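Long-range contacts in 'Carboxyl esterase 2 (Tuber melanosporum Mel28, PDB 5MIF), which probably hydrolyses carboxylic ester bonds, as an archaea-like carboxylesterase of the alpha/beta hydrolase fold: residues 85-90 and 160-165; 111-116 and 142-147; 118-123 and 189-194; 216-221 and 319-324. All blocks are in the same frame, centred on the assembly; numbering follows the deposited sequence.

Contact 1: residues 85-90 and 160-165; sequences GPTGNV and NEQCYA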
loop_
_atom_site.group_PDB
_atom_site.type_symbol
_atom_site.label_atom_id
_atom_site.label_comp_id
_atom_site.label_asym_id
_atom_site.label_seq_id
_atom_site.Cartn_x
_atom_site.Cartn_y
_atom_site.Cartn_z
ATOM N N GLY A 85 18.712 10.604 -29.226
ATOM C CA GLY A 85 18.885 9.203 -28.902
ATOM C C GLY A 85 19.594 8.386 -29.960
ATOM O O GLY A 85 19.973 8.910 -31.011
ATOM N N PRO A 86 19.802 7.093 -29.671
ATOM C CA PRO A 86 20.639 6.238 -30.522
ATOM C C PRO A 86 20.146 6.088 -31.953
ATOM O O PRO A 86 20.984 5.974 -32.839
ATOM C CB PRO A 86 20.572 4.870 -29.829
ATOM C CG PRO A 86 20.034 5.121 -28.462
ATOM C CD PRO A 86 19.200 6.364 -28.539
ATOM N N THR A 87 18.840 6.179 -32.190
ATOM C CA THR A 87 18.304 5.979 -33.539
ATOM C C THR A 87 17.982 7.274 -34.264
ATOM O O THR A 87 17.507 7.248 -35.395
ATOM C CB THR A 87 17.038 5.110 -33.526
ATOM O OG1 THR A 87 15.971 5.822 -32.891
ATOM C CG2 THR A 87 17.298 3.808 -32.783
ATOM N N GLY A 88 18.195 8.403 -33.599
ATOM C CA GLY A 88 17.851 9.684 -34.182
ATOM C C GLY A 88 16.398 10.078 -33.939
ATOM O O GLY A 88 16.006 11.207 -34.216
ATOM N N ASN A 89 15.586 9.164 -33.421
ATOM C CA ASN A 89 14.228 9.538 -33.037
ATOM C C ASN A 89 13.724 8.795 -31.806
ATOM O O ASN A 89 13.984 7.591 -31.614
ATOM C CB ASN A 89 13.237 9.316 -34.191
ATOM C CG ASN A 89 11.807 9.739 -33.816
ATOM O OD1 ASN A 89 11.469 10.920 -33.872
ATOM N ND2 ASN A 89 10.984 8.782 -33.410
ATOM N N VAL A 90 13.007 9.529 -30.963
ATOM C CA VAL A 90 12.236 8.910 -29.889
ATOM C C VAL A 90 10.835 9.520 -29.939
ATOM O O VAL A 90 10.671 10.745 -29.939
ATOM C CB VAL A 90 12.853 9.123 -28.478
ATOM C CG1 VAL A 90 12.118 8.254 -27.458
ATOM C CG2 VAL A 90 14.313 8.749 -28.459
ATOM N N ASN A 160 16.809 1.711 -23.336
ATOM C CA ASN A 160 17.301 2.445 -22.182
ATOM C C ASN A 160 17.786 3.842 -22.557
ATOM O O ASN A 160 17.432 4.831 -21.907
ATOM C CB ASN A 160 18.441 1.676 -21.518
ATOM C CG ASN A 160 18.093 0.213 -21.294
ATOM O OD1 ASN A 160 17.845 -0.525 -22.246
ATOM N ND2 ASN A 160 18.084 -0.213 -20.039
ATOM N N GLU A 161 18.609 3.915 -23.603
ATOM C CA GLU A 161 19.189 5.183 -24.028
ATOM C C GLU A 161 18.150 6.072 -24.696
ATOM O O GLU A 161 18.254 7.297 -24.633
ATOM C CB GLU A 161 20.390 4.953 -24.946
ATOM C CG GLU A 161 21.581 4.261 -24.258
ATOM C CD GLU A 161 22.274 5.117 -23.198
ATOM O OE1 GLU A 161 22.017 6.334 -23.121
ATOM O OE2 GLU A 161 23.117 4.577 -22.454
ATOM N N GLN A 162 17.162 5.467 -25.352
ATOM C CA GLN A 162 16.058 6.249 -25.896
ATOM C C GLN A 162 15.333 6.957 -24.755
ATOM O O GLN A 162 15.074 8.158 -24.822
ATOM C CB GLN A 162 15.065 5.365 -26.658
ATOM C CG GLN A 162 15.522 4.933 -28.050
ATOM C CD GLN A 162 14.445 4.167 -28.791
ATOM O OE1 GLN A 162 13.823 3.260 -28.237
ATOM N NE2 GLN A 162 14.191 4.555 -30.039
ATOM N N CYS A 163 15.013 6.192 -23.712
ATOM C CA CYS A 163 14.309 6.718 -22.544
ATOM C C CYS A 163 15.144 7.786 -21.864
ATOM O O CYS A 163 14.636 8.848 -21.506
ATOM C CB CYS A 163 13.989 5.600 -21.565
ATOM S SG CYS A 163 12.734 4.487 -22.166
ATOM N N TYR A 164 16.430 7.503 -21.690
ATOM C CA TYR A 164 17.329 8.488 -21.112
ATOM C C TYR A 164 17.350 9.755 -21.962
ATOM O O TYR A 164 17.211 10.854 -21.425
ATOM C CB TYR A 164 18.740 7.924 -20.942
ATOM C CG TYR A 164 19.695 8.954 -20.400
ATOM C CD1 TYR A 164 19.742 9.230 -19.045
ATOM C CD2 TYR A 164 20.523 9.679 -21.248
ATOM C CE1 TYR A 164 20.603 10.181 -18.543
ATOM C CE2 TYR A 164 21.384 10.632 -20.763
ATOM C CZ TYR A 164 21.423 10.885 -19.407
ATOM O OH TYR A 164 22.285 11.846 -18.916
ATOM N N ALA A 165 17.497 9.612 -23.284
ATOM C CA ALA A 165 17.596 10.784 -24.160
ATOM C C ALA A 165 16.308 11.624 -24.186
ATOM O O ALA A 165 16.359 12.860 -24.257
ATOM C CB ALA A 165 17.969 10.350 -25.601
#
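P86 meets the helix through the CG and CD carbons of its ring, with CG 3.5 Å from E161 CB and CD 4.0 Å from Q162 CG; a rigid proline gives this exposed loop a fixed hydrocarbon surface. Next to it, G85 CA lies 3.6 Å from A165 CB. The backbone of G85 has phi 85°, where a side chain would jam against the preceding carbonyl, and the small methyl of A165 lets the two backbones come close. Q162 reaches further: CG is anti to the carbonyl carbon (chi1 -77°), CB and CG lie against V90 CG2, which is 3.9 Å from Q162 CB, and the chain then extends to bring NE2 to a weak, bent hydrogen bond with N89 O at 3.4 Å. Segment 85-90 belongs to the beta hairpin linking strands 75-82 and 90-97 at one side of the alpha/beta hydrolase sheet, and its type I turn from G85 to G88 is closed by G88 N bonding to G85 O. T87 OG1 receives a weak bond from N89 N just beyond that turn. Further out, T149 N donates to Q162 OE1, fixing the other end of the amide, while E161 bends at chi2 toward a salt bridge with R206 of helix 191-206.

Contact 2: residues 111-116 and 142-147; sequences VIAYFH and AVFFVD
I112 gives its N-H to A142 O and takes one from F144 N at its own O, both at 2.7 Å. Y114 repeats the pattern, its N donating to F144 O and its O accepting from V146 N, the latter bond longer at 3.2 Å. This alternation marks parallel pairing, and strands 109-115 and 142-147 are joined through helix 129-139 as a beta-alpha-beta crossover, the two strands being neighbours in the alpha/beta hydrolase sheet. Where the backbones part, water 1 takes over, donating to Y114 O and V146 O and accepting from H116 N. Apolar contacts divide by face. V111 CG2 packs 3.8 Å from F144 CB on the side of helix 158-173, where beta-branched and aromatic residues fill the core. On the side of helix 129-139, F145 packs against both Y114 and H116: its CZ is 3.6 Å from H116 CB, and its CE2 is 4.1 Å from Y114 CD2. Its CG is anti to the backbone N (chi1 -174°), and the ring lies under water 1, which sits 3.4 Å above its plane. An alanine at F145 would probably open a gap beside Y114 and leave water 1 without its aromatic floor. Among the rings, F145 and H116 are nearly parallel (11°) but slid apart, centroids 5.5 Å from each other.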
loop_
_atom_site.group_PDB
_atom_site.type_symbol
_atom_site.label_atom_id
_atom_site.label_comp_id
_atom_site.label_asym_id
_atom_site.label_seq_id
_atom_site.Cartn_x
_atom_site.Cartn_y
_atom_site.Cartn_z
ATOM N N VAL A 111 5.431 16.871 -13.836
ATOM C CA VAL A 111 5.389 15.920 -14.945
ATOM C C VAL A 111 5.970 14.574 -14.562
ATOM O O VAL A 111 7.023 14.483 -13.935
ATOM C CB VAL A 111 6.133 16.464 -16.184
ATOM C CG1 VAL A 111 7.561 16.851 -15.835
ATOM C CG2 VAL A 111 6.095 15.442 -17.333
ATOM N N ILE A 112 5.252 13.518 -14.922
ATOM C CA ILE A 112 5.741 12.170 -14.692
ATOM C C ILE A 112 6.265 11.572 -16.004
ATOM O O ILE A 112 5.484 11.341 -16.937
ATOM C CB ILE A 112 4.635 11.257 -14.123
ATOM C CG1 ILE A 112 4.045 11.856 -12.834
ATOM C CG2 ILE A 112 5.180 9.842 -13.914
ATOM C CD1 ILE A 112 2.731 11.229 -12.413
ATOM N N ALA A 113 7.573 11.322 -16.074
ATOM C CA ALA A 113 8.127 10.569 -17.198
ATOM C C ALA A 113 7.772 9.112 -16.956
ATOM O O ALA A 113 8.190 8.529 -15.949
ATOM C CB ALA A 113 9.637 10.751 -17.306
ATOM N N TYR A 114 6.970 8.525 -17.844
ATOM C CA TYR A 114 6.525 7.157 -17.627
ATOM C C TYR A 114 7.106 6.172 -18.665
ATOM O O TYR A 114 7.065 6.422 -19.864
ATOM C CB TYR A 114 4.984 7.062 -17.612
ATOM C CG TYR A 114 4.566 5.737 -17.003
ATOM C CD1 TYR A 114 4.459 5.593 -15.623
ATOM C CD2 TYR A 114 4.391 4.602 -17.800
ATOM C CE1 TYR A 114 4.142 4.384 -15.052
ATOM C CE2 TYR A 114 4.070 3.386 -17.237
ATOM C CZ TYR A 114 3.947 3.285 -15.856
ATOM O OH TYR A 114 3.633 2.077 -15.287
ATOM N N PHE A 115 7.645 5.053 -18.179
ATOM C CA PHE A 115 8.249 4.032 -19.022
ATOM C C PHE A 115 7.430 2.750 -18.913
ATOM O O PHE A 115 7.423 2.099 -17.872
ATOM C CB PHE A 115 9.708 3.804 -18.614
ATOM C CG PHE A 115 10.450 5.080 -18.371
ATOM C CD1 PHE A 115 10.852 5.874 -19.439
ATOM C CD2 PHE A 115 10.690 5.524 -17.076
ATOM C CE1 PHE A 115 11.510 7.074 -19.225
ATOM C CE2 PHE A 115 11.337 6.732 -16.850
ATOM C CZ PHE A 115 11.755 7.504 -17.924
ATOM N N HIS A 116 6.711 2.409 -19.982
ATOM C CA HIS A 116 5.712 1.339 -19.918
ATOM C C HIS A 116 6.345 -0.038 -19.952
ATOM O O HIS A 116 7.493 -0.202 -20.384
ATOM C CB HIS A 116 4.714 1.485 -21.066
ATOM C CG HIS A 116 5.255 1.073 -22.404
ATOM N ND1 HIS A 116 5.348 -0.249 -22.797
ATOM C CD2 HIS A 116 5.716 1.809 -23.444
ATOM C CE1 HIS A 116 5.836 -0.306 -24.026
ATOM N NE2 HIS A 116 6.070 0.929 -24.440
ATOM N N ALA A 142 1.135 16.178 -15.336
ATOM C CA ALA A 142 1.297 15.756 -16.722
ATOM C C ALA A 142 2.024 14.412 -16.764
ATOM O O ALA A 142 2.790 14.083 -15.845
ATOM C CB ALA A 142 2.066 16.799 -17.515
ATOM N N VAL A 143 1.794 13.650 -17.838
ATOM C CA VAL A 143 2.493 12.381 -18.052
ATOM C C VAL A 143 3.267 12.451 -19.375
ATOM O O VAL A 143 2.696 12.738 -20.435
ATOM C CB VAL A 143 1.525 11.184 -18.085
ATOM C CG1 VAL A 143 2.258 9.916 -18.550
ATOM C CG2 VAL A 143 0.891 10.966 -16.713
ATOM N N PHE A 144 4.573 12.221 -19.281
ATOM C CA PHE A 144 5.481 12.190 -20.418
ATOM C C PHE A 144 5.716 10.723 -20.720
ATOM O O PHE A 144 6.546 10.063 -20.085
ATOM C CB PHE A 144 6.777 12.940 -20.068
ATOM C CG PHE A 144 7.790 13.020 -21.182
ATOM C CD1 PHE A 144 7.603 13.875 -22.259
ATOM C CD2 PHE A 144 8.969 12.301 -21.106
ATOM C CE1 PHE A 144 8.555 13.969 -23.265
ATOM C CE2 PHE A 144 9.923 12.392 -22.104
ATOM C CZ PHE A 144 9.715 13.222 -23.189
ATOM N N PHE A 145 4.937 10.200 -21.657
ATOM C CA PHE A 145 4.924 8.769 -21.941
ATOM C C PHE A 145 5.880 8.462 -23.101
ATOM O O PHE A 145 5.643 8.877 -24.245
ATOM C CB PHE A 145 3.495 8.328 -22.266
ATOM C CG PHE A 145 3.328 6.848 -22.443
ATOM C CD1 PHE A 145 3.519 6.257 -23.690
ATOM C CD2 PHE A 145 2.947 6.056 -21.386
ATOM C CE1 PHE A 145 3.349 4.888 -23.868
ATOM C CE2 PHE A 145 2.775 4.678 -21.548
ATOM C CZ PHE A 145 2.970 4.093 -22.796
ATOM N N VAL A 146 6.970 7.759 -22.800
ATOM C CA VAL A 146 7.990 7.484 -23.803
ATOM C C VAL A 146 7.659 6.214 -24.582
ATOM O O VAL A 146 7.603 5.126 -24.021
ATOM C CB VAL A 146 9.370 7.352 -23.175
ATOM C CG1 VAL A 146 10.401 7.083 -24.265
ATOM C CG2 VAL A 146 9.718 8.631 -22.410
ATOM N N ASP A 147 7.421 6.372 -25.878
ATOM C CA ASP A 147 7.068 5.251 -26.742
ATOM C C ASP A 147 8.321 4.717 -27.424
ATOM O O ASP A 147 8.506 4.865 -28.632
ATOM C CB ASP A 147 6.008 5.705 -27.763
ATOM C CG ASP A 147 5.290 4.542 -28.446
ATOM O OD1 ASP A 147 5.396 3.379 -27.995
ATOM O OD2 ASP A 147 4.586 4.808 -29.437
HETATM O O HOH W 1 6.366 4.506 -21.765
HETATM O O HOH W 2 6.945 1.747 -26.901
#

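Contact 3: residues 118-123 and 189-194; sequences GGWVFG and DSAGGE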
loop_
_atom_site.group_PDB
_atom_site.type_symbol
_atom_site.label_atom_id
_atom_site.label_comp_id
_atom_site.label_asym_id
_atom_site.label_seq_id
_atom_site.Cartn_x
_atom_site.Cartn_y
_atom_site.Cartn_z
ATOM N N GLY A 118 5.561 -4.465 -20.705
ATOM C CA GLY A 118 5.234 -5.287 -21.855
ATOM C C GLY A 118 6.432 -6.111 -22.313
ATOM O O GLY A 118 6.530 -6.486 -23.483
ATOM N N GLY A 119 7.371 -6.366 -21.401
ATOM C CA GLY A 119 8.493 -7.248 -21.691
ATOM C C GLY A 119 9.452 -6.750 -22.765
ATOM O O GLY A 119 10.125 -7.560 -23.402
ATOM N N TRP A 120 9.482 -5.428 -22.976
ATOM C CA TRP A 120 10.277 -4.752 -24.011
ATOM C C TRP A 120 9.798 -5.066 -25.433
ATOM O O TRP A 120 10.291 -4.455 -26.372
ATOM C CB TRP A 120 11.778 -5.094 -23.887
ATOM C CG TRP A 120 12.366 -4.752 -22.557
ATOM C CD1 TRP A 120 12.690 -3.499 -22.090
ATOM C CD2 TRP A 120 12.679 -5.668 -21.502
ATOM N NE1 TRP A 120 13.192 -3.591 -20.805
ATOM C CE2 TRP A 120 13.198 -4.909 -20.424
ATOM C CE3 TRP A 120 12.578 -7.057 -21.363
ATOM C CZ2 TRP A 120 13.615 -5.495 -19.225
ATOM C CZ3 TRP A 120 12.999 -7.642 -20.168
ATOM C CH2 TRP A 120 13.512 -6.861 -19.118
ATOM N N VAL A 121 8.844 -5.998 -25.572
ATOM C CA VAL A 121 8.289 -6.429 -26.863
ATOM C C VAL A 121 6.932 -5.807 -27.187
ATOM O O VAL A 121 6.630 -5.545 -28.352
ATOM C CB VAL A 121 8.086 -7.965 -26.921
ATOM C CG1 VAL A 121 7.978 -8.442 -28.368
ATOM C CG2 VAL A 121 9.201 -8.683 -26.217
ATOM N N PHE A 122 6.108 -5.604 -26.157
ATOM C CA PHE A 122 4.748 -5.081 -26.332
ATOM C C PHE A 122 4.502 -3.779 -25.572
ATOM O O PHE A 122 5.305 -3.366 -24.723
ATOM C CB PHE A 122 3.705 -6.116 -25.887
ATOM C CG PHE A 122 3.801 -7.424 -26.614
ATOM C CD1 PHE A 122 3.526 -7.496 -27.967
ATOM C CD2 PHE A 122 4.179 -8.580 -25.948
ATOM C CE1 PHE A 122 3.621 -8.700 -28.649
ATOM C CE2 PHE A 122 4.274 -9.790 -26.620
ATOM C CZ PHE A 122 3.996 -9.844 -27.975
ATOM N N GLY A 123 3.365 -3.155 -25.866
ATOM C CA GLY A 123 2.918 -1.994 -25.127
ATOM C C GLY A 123 3.093 -0.717 -25.916
ATOM O O GLY A 123 3.736 -0.710 -26.968
ATOM N N ASP A 189 6.574 0.152 -14.959
ATOM C CA ASP A 189 6.045 -1.135 -14.518
ATOM C C ASP A 189 6.761 -2.272 -15.240
ATOM O O ASP A 189 6.993 -2.201 -16.456
ATOM C CB ASP A 189 4.533 -1.219 -14.766
ATOM C CG ASP A 189 4.187 -1.197 -16.248
ATOM O OD1 ASP A 189 4.375 -0.140 -16.885
ATOM O OD2 ASP A 189 3.732 -2.234 -16.770
ATOM N N SER A 190 7.122 -3.305 -14.485
ATOM C CA SER A 190 7.715 -4.520 -15.048
ATOM C C SER A 190 9.001 -4.197 -15.833
ATOM O O SER A 190 9.982 -3.712 -15.259
ATOM C CB SER A 190 6.683 -5.233 -15.929
ATOM O OG SER A 190 7.024 -6.597 -16.098
ATOM N N ALA A 191 8.997 -4.450 -17.139
ATOM C CA ALA A 191 10.116 -4.061 -17.993
ATOM C C ALA A 191 10.354 -2.543 -17.924
ATOM O O ALA A 191 11.488 -2.073 -17.993
ATOM C CB ALA A 191 9.868 -4.500 -19.435
ATOM N N GLY A 192 9.274 -1.778 -17.796
ATOM C CA GLY A 192 9.380 -0.338 -17.643
ATOM C C GLY A 192 10.004 0.042 -16.312
ATOM O O GLY A 192 10.569 1.123 -16.160
ATOM N N GLY A 193 9.905 -0.856 -15.340
ATOM C CA GLY A 193 10.546 -0.642 -14.060
ATOM C C GLY A 193 12.038 -0.819 -14.200
ATOM O O GLY A 193 12.806 -0.098 -13.563
ATOM N N GLU A 194 12.449 -1.763 -15.049
ATOM C CA GLU A 194 13.858 -1.890 -15.418
ATOM C C GLU A 194 14.321 -0.608 -16.091
ATOM O O GLU A 194 15.390 -0.080 -15.769
ATOM C CB GLU A 194 14.086 -3.102 -16.337
ATOM C CG GLU A 194 15.552 -3.371 -16.696
ATOM C CD GLU A 194 15.979 -2.722 -18.012
ATOM O OE1 GLU A 194 15.102 -2.207 -18.720
ATOM O OE2 GLU A 194 17.189 -2.740 -18.350
HETATM O O HOH W 3 6.109 -6.604 -18.863
#
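The loop 118-123 runs past the start of helix 191-206, G119 and A191 coming nearest with their CA atoms 5.1 Å apart. S190, just before the helix, has a positive phi (58°), the strained turn of a probable nucleophile elbow, while the glycine-rich loop following strand 109-115 matches the HGGGW sequence that, in this family, helps form the oxyanion hole. G118 and G119 both have positive phi, and a side chain on G118 would run into F122 O, so glycine suits the sharp turn. Its tightness shows in G118 O, which accepts from both V121 N and F122 N. A191 turns its methyl to this loop, with CB 3.7 Å from G119 N. The same methyl makes a CH-pi contact over the face of W120, 3.6 Å from the centroid of the five-membered ring; the short side chain of A191 lets the helix start lie directly against the indole. F251 also stacks on W120. At the edge of the indole, NE1 donates to E194 OE1 at 3.1 Å, a bent bond (142°) that reaches the oxygen from above the carboxylate plane. E194 has CG anti to the backbone N (chi1 -176°), and its chain bends at chi2 beside the six-membered ring, with CB 3.8 Å from W120 CZ2. N160 ND2 bonds to E194 OE2, steadying the acceptor. S190 OG bonds to H317 NE2, as a catalytic serine would, and also to water 3, which lies 2.9 Å from that OG and accepts from G118 N at 2.9 Å.

Contact 4: residues 216-221 and 319-324; sequences LIYPAT and FASIDV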
loop_
_atom_site.group_PDB
_atom_site.type_symbol
_atom_site.label_atom_id
_atom_site.label_comp_id
_atom_site.label_asym_id
_atom_site.label_seq_id
_atom_site.Cartn_x
_atom_site.Cartn_y
_atom_site.Cartn_z
ATOM N N LEU A 216 8.341 2.318 -8.887
ATOM C CA LEU A 216 8.613 1.084 -9.613
ATOM C C LEU A 216 7.512 0.076 -9.277
ATOM O O LEU A 216 7.292 -0.256 -8.113
ATOM C CB LEU A 216 10.008 0.518 -9.271
ATOM C CG LEU A 216 11.215 1.466 -9.438
ATOM C CD1 LEU A 216 12.495 0.827 -8.950
ATOM C CD2 LEU A 216 11.389 1.919 -10.891
ATOM N N ILE A 217 6.790 -0.371 -10.299
ATOM C CA ILE A 217 5.683 -1.303 -10.125
ATOM C C ILE A 217 6.129 -2.696 -10.609
ATOM O O ILE A 217 6.408 -2.851 -11.789
ATOM C CB ILE A 217 4.436 -0.823 -10.923
ATOM C CG1 ILE A 217 4.165 0.657 -10.675
ATOM C CG2 ILE A 217 3.203 -1.651 -10.601
ATOM C CD1 ILE A 217 3.092 1.228 -11.608
ATOM N N TYR A 218 6.177 -3.682 -9.706
ATOM C CA TYR A 218 6.724 -5.031 -9.965
ATOM C C TYR A 218 7.864 -4.994 -10.978
ATOM O O TYR A 218 7.780 -5.606 -12.047
ATOM C CB TYR A 218 5.641 -6.045 -10.412
ATOM C CG TYR A 218 4.485 -5.490 -11.221
ATOM C CD1 TYR A 218 4.643 -5.134 -12.563
ATOM C CD2 TYR A 218 3.223 -5.350 -10.646
ATOM C CE1 TYR A 218 3.584 -4.632 -13.291
ATOM C CE2 TYR A 218 2.151 -4.861 -11.378
ATOM C CZ TYR A 218 2.341 -4.500 -12.689
ATOM O OH TYR A 218 1.278 -4.002 -13.389
ATOM N N PRO A 219 8.921 -4.240 -10.659
ATOM C CA PRO A 219 9.972 -3.991 -11.642
ATOM C C PRO A 219 10.836 -5.211 -11.867
ATOM O O PRO A 219 10.988 -6.033 -10.957
ATOM C CB PRO A 219 10.791 -2.876 -10.999
ATOM C CG PRO A 219 10.673 -3.157 -9.543
ATOM C CD PRO A 219 9.274 -3.694 -9.336
ATOM N N ALA A 220 11.367 -5.336 -13.083
ATOM C CA ALA A 220 12.494 -6.227 -13.340
ATOM C C ALA A 220 13.743 -5.454 -12.950
ATOM O O ALA A 220 13.948 -4.334 -13.410
ATOM C CB ALA A 220 12.538 -6.661 -14.813
ATOM N N THR A 221 14.561 -6.027 -12.083
ATOM C CA THR A 221 15.751 -5.329 -11.624
ATOM C C THR A 221 17.005 -6.138 -11.898
ATOM O O THR A 221 18.113 -5.598 -11.911
ATOM C CB THR A 221 15.670 -5.031 -10.120
ATOM O OG1 THR A 221 15.502 -6.267 -9.417
ATOM C CG2 THR A 221 14.490 -4.141 -9.811
ATOM N N PHE A 319 -1.038 -6.142 -12.637
ATOM C CA PHE A 319 -2.300 -5.626 -12.093
ATOM C C PHE A 319 -2.489 -4.125 -12.308
ATOM O O PHE A 319 -3.617 -3.641 -12.324
ATOM C CB PHE A 319 -2.460 -5.963 -10.593
ATOM C CG PHE A 319 -1.506 -5.240 -9.656
ATOM C CD1 PHE A 319 -1.674 -3.890 -9.347
ATOM C CD2 PHE A 319 -0.509 -5.944 -9.000
ATOM C CE1 PHE A 319 -0.818 -3.252 -8.465
ATOM C CE2 PHE A 319 0.349 -5.317 -8.102
ATOM C CZ PHE A 319 0.201 -3.971 -7.835
ATOM N N ALA A 320 -1.400 -3.393 -12.501
ATOM C CA ALA A 320 -1.489 -1.947 -12.634
ATOM C C ALA A 320 -1.897 -1.478 -14.036
ATOM O O ALA A 320 -2.351 -0.349 -14.187
ATOM C CB ALA A 320 -0.161 -1.301 -12.233
ATOM N N SER A 321 -1.707 -2.314 -15.059
ATOM C CA SER A 321 -2.003 -1.878 -16.429
ATOM C C SER A 321 -3.106 -2.699 -17.107
ATOM O O SER A 321 -3.655 -2.286 -18.125
ATOM C CB SER A 321 -0.741 -1.911 -17.296
ATOM O OG SER A 321 -0.185 -3.206 -17.377
ATOM N N ILE A 322 -3.419 -3.863 -16.553
ATOM C CA ILE A 322 -4.492 -4.686 -17.100
ATOM C C ILE A 322 -5.820 -4.255 -16.473
ATOM O O ILE A 322 -6.024 -4.410 -15.265
ATOM C CB ILE A 322 -4.229 -6.171 -16.837
ATOM C CG1 ILE A 322 -2.892 -6.580 -17.464
ATOM C CG2 ILE A 322 -5.400 -7.021 -17.330
ATOM C CD1 ILE A 322 -2.403 -7.951 -17.025
ATOM N N ASP A 323 -6.703 -3.700 -17.297
ATOM C CA ASP A 323 -7.952 -3.080 -16.837
ATOM C C ASP A 323 -8.753 -3.926 -15.842
ATOM O O ASP A 323 -9.168 -3.439 -14.787
ATOM C CB ASP A 323 -8.825 -2.736 -18.044
ATOM C CG ASP A 323 -8.263 -1.580 -18.858
ATOM O OD1 ASP A 323 -7.250 -0.973 -18.429
ATOM O OD2 ASP A 323 -8.837 -1.280 -19.928
ATOM N N VAL A 324 -8.976 -5.186 -16.193
ATOM C CA VAL A 324 -9.739 -6.102 -15.353
ATOM C C VAL A 324 -9.085 -6.282 -13.970
ATOM O O VAL A 324 -9.766 -6.227 -12.941
ATOM C CB VAL A 324 -9.888 -7.478 -16.049
ATOM C CG1 VAL A 324 -10.252 -8.560 -15.057
ATOM C CG2 VAL A 324 -10.925 -7.400 -17.176
#
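Beside the putative Ser-His-Asp triad of this alpha/beta hydrolase, Y218, just after strand 213-217, spans to the loop that follows H317. Its hydroxyl accepts the N-H of A320, with OH 2.9 Å from A320 N and the donor at the edge of the tyrosine ring, in its plane; tyrosine suits the place because it carries an acceptor on a long flat arm. Its ring edge also points at the face of F319 in a T-shaped pair, centroids 5.2 Å apart and planes at 82°. The closest carbons of that pair are Y218 CE2 and F319 CD2, at 3.7 Å. F319 presents its face because CG stands between the backbone N and the carbonyl carbon (chi1 69°), and its side chain also rests on A331 and T334 of helix 329-345. A phenylalanine at Y218 would probably keep much of the ring packing but leave A320 N without its acceptor and the loop less firmly placed behind H317. One face of the Y218 ring is covered by I217 CG2, 3.4 Å above the plane and toward the rim. That same methyl meets the small side chain of A320, its CG2 lying 3.8 Å from A320 CB.

From the N terminus, contact 1 opens first, at the hairpin 85-90, and closes at helix 158-173. Contact 2 lies wholly within that span, pairing strands 109-115 and 142-147; V146 packs against V90 and C163 of contact 1. Contact 3 opens at 118-123 and closes at 189-194, so it crosses both: Y114 OH bonds to D189 OD1, and N160 ND2 to E194 OE2. Contact 4 follows in series after contact 3, closing the long excursion from strand 213-217 to the loop before helix 323-326. S190 N to I217 O and A220 N to S190 O tie it to the elbow. Together they connect the hairpin side of the sheet with its middle strands and the probable active site.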